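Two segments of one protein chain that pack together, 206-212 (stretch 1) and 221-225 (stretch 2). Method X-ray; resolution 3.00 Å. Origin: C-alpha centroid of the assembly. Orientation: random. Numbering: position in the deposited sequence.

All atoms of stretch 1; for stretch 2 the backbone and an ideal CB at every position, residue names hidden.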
# COMPACT_ATOMS: atom_id res chain seq x y z
N PRO A 206 -41.15 -13.87 1.00
CA PRO A 206 -40.31 -14.77 1.78
C PRO A 206 -39.21 -14.05 2.54
O PRO A 206 -38.44 -13.32 1.91
CB PRO A 206 -39.71 -15.68 0.71
CG PRO A 206 -40.66 -15.58 -0.42
CD PRO A 206 -41.04 -14.17 -0.43
N GLU A 207 -39.12 -14.28 3.84
CA GLU A 207 -38.19 -13.56 4.70
C GLU A 207 -36.73 -13.67 4.23
O GLU A 207 -35.90 -12.83 4.58
CB GLU A 207 -38.34 -14.05 6.15
CG GLU A 207 -39.73 -13.82 6.77
CD GLU A 207 -39.89 -12.46 7.46
OE1 GLU A 207 -38.90 -11.97 8.05
OE2 GLU A 207 -41.03 -11.89 7.42
N MET A 208 -36.40 -14.68 3.43
CA MET A 208 -35.05 -14.81 2.89
C MET A 208 -34.81 -13.82 1.75
O MET A 208 -33.67 -13.43 1.46
CB MET A 208 -34.78 -16.22 2.40
CG MET A 208 -33.31 -16.56 2.33
SD MET A 208 -32.93 -17.64 0.96
CE MET A 208 -33.55 -16.68 -0.40
N PHE A 209 -35.87 -13.43 1.07
CA PHE A 209 -35.72 -12.42 0.05
C PHE A 209 -35.64 -11.04 0.70
O PHE A 209 -34.81 -10.22 0.33
CB PHE A 209 -36.88 -12.44 -0.92
CG PHE A 209 -36.96 -13.66 -1.75
CD1 PHE A 209 -35.85 -14.41 -2.02
CD2 PHE A 209 -38.14 -14.00 -2.36
CE1 PHE A 209 -35.94 -15.53 -2.82
CE2 PHE A 209 -38.22 -15.10 -3.17
CZ PHE A 209 -37.13 -15.87 -3.40
N LYS A 210 -36.54 -10.77 1.66
CA LYS A 210 -36.67 -9.46 2.29
C LYS A 210 -35.49 -9.15 3.22
O LYS A 210 -34.83 -8.12 3.06
CB LYS A 210 -37.97 -9.36 3.13
CG LYS A 210 -39.31 -9.65 2.44
CD LYS A 210 -40.52 -9.73 3.44
CE LYS A 210 -40.62 -8.53 4.39
NZ LYS A 210 -41.71 -8.71 5.41
N LYS A 211 -35.26 -10.02 4.20
CA LYS A 211 -34.39 -9.70 5.34
C LYS A 211 -32.95 -10.28 5.13
O LYS A 211 -32.15 -10.30 6.06
CB LYS A 211 -35.05 -10.17 6.68
CG LYS A 211 -36.57 -9.76 6.84
CD LYS A 211 -36.99 -8.97 8.12
CE LYS A 211 -38.57 -8.71 8.24
NZ LYS A 211 -39.13 -7.81 9.36
N GLY A 212 -32.64 -10.81 3.93
CA GLY A 212 -31.30 -11.28 3.61
C GLY A 212 -30.90 -12.59 4.28
O GLY A 212 -31.57 -13.06 5.20
N UNK A 221 -29.70 -18.21 9.49
CA UNK A 221 -31.02 -17.66 9.83
C UNK A 221 -31.33 -16.40 8.99
O UNK A 221 -30.40 -15.85 8.40
CB UNK A 221 -31.08 -17.33 11.32
N UNK A 222 -32.60 -15.99 8.85
CA UNK A 222 -32.95 -14.74 8.12
C UNK A 222 -33.79 -13.80 8.99
O UNK A 222 -34.99 -13.92 8.92
CB UNK A 222 -33.72 -15.07 6.84
N UNK A 223 -33.22 -12.84 9.74
CA UNK A 223 -34.01 -11.72 10.29
C UNK A 223 -33.23 -10.39 10.55
O UNK A 223 -32.39 -10.37 11.44
CB UNK A 223 -34.64 -12.18 11.61
N UNK A 224 -33.55 -9.28 9.86
CA UNK A 224 -33.31 -7.85 10.25
C UNK A 224 -31.90 -7.35 10.82
O UNK A 224 -30.80 -7.68 10.31
CB UNK A 224 -34.35 -7.53 11.32
N UNK A 225 -31.94 -6.45 11.80
CA UNK A 225 -30.84 -6.34 12.72
C UNK A 225 -31.45 -6.26 14.14
O UNK A 225 -32.27 -5.37 14.49
CB UNK A 225 -29.97 -5.13 12.40

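Stretch 1 offers a short helix, Glu207 to Lys210, that unwinds at Lys211 into Gly212. Three backbone hydrogen bonds hold the turn together: Phe209 N and Lys210 N both bond to Pro206 O, and Lys211 N reaches Glu207 O at 2.9 Å. What remains for a partner is mostly the carbon surface of Met208 and Lys211, the carboxylate of Glu207 and the carbonyl of Gly212.

Position 221 has extended backbone angles (-135/160), and its CA-to-CB bond points away. No atom of stretch 1 lies within 5.5 Å of the ideal CB, so this contact sets almost no demand; beta-branched and polar residues would do equally well. The deposited residue is Ile221, whose side chain stays well clear.

Position 222 is the one that aims squarely at the helix. Its CB points toward stretch 1, with the ideal CB 3.4 Å from Gly212 O, 3.9 Å from Glu207 O and 4.2 Å from Met208 CA. The side chain must therefore grow between a carbonyl and the flank of Met208. A medium-sized apolar chain such as leucine or methionine suits the Met208 side, while a donor might have sought the Gly212 carbonyl. Leucine is found. Leu222, with chi1 m and chi2 t, sets CD1 3.3 Å from Met208 CB, an apolar contact, and CD2 3.1 Å from Gly212 O, a tight approach that is no hydrogen bond. It has 99 Å² covered by stretch 1, the largest share of any residue here.

At 223 the CA-to-CB bond points away, and the ideal CB is 5.3 Å from Lys211 CD. A small residue would not reach stretch 1; a longer one could swing back to the aliphatic part of Lys211 or the carboxylate of Glu207, so an aromatic or a long polar chain is plausible, a basic group less so near the Lys211 ammonium. His223 does swing back: its CD2 lies 3.7 Å from Lys211 CD, and Glu207 OE1 sits at the ring edge, 4.0 Å from CD2. No hydrogen bond joins them.

Position 224 has positive phi (46/-141), which by itself would favour glycine. Yet CB points sideways, with its ideal place 4.4 Å from Lys211 CD, where a carbon-rich side chain could lie along the lysine's methylenes. Ile224 is deposited; its CB is 4.3 Å from Lys211 CD, while its backbone N comes within 3.6 Å of Lys211 CB.

Position 225 is out of reach and leaves the choice free; Asn225 makes no contact.

Stretch 2, residues 221-225: ILHIN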
# COMPACT_ATOMS: atom_id res chain seq x y z
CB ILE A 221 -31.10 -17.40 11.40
CG1 ILE A 221 -29.87 -16.64 11.95
CG2 ILE A 221 -31.25 -18.72 12.18
CD1 ILE A 221 -29.74 -16.62 13.49
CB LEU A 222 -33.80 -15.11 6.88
CG LEU A 222 -33.26 -16.43 6.30
CD1 LEU A 222 -34.22 -17.18 5.48
CD2 LEU A 222 -32.05 -16.15 5.46
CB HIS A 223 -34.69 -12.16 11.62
CG HIS A 223 -35.86 -11.30 12.03
ND1 HIS A 223 -36.05 -10.82 13.31
CD2 HIS A 223 -36.95 -10.89 11.33
CE1 HIS A 223 -37.17 -10.13 13.37
NE2 HIS A 223 -37.74 -10.15 12.18
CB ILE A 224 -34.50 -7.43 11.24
CG1 ILE A 224 -34.79 -5.92 11.22
CG2 ILE A 224 -34.33 -8.04 12.64
CD1 ILE A 224 -36.21 -5.59 11.60
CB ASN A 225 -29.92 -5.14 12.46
CG ASN A 225 -30.67 -3.80 12.34
OD1 ASN A 225 -30.83 -3.23 11.25
ND2 ASN A 225 -31.13 -3.30 13.48
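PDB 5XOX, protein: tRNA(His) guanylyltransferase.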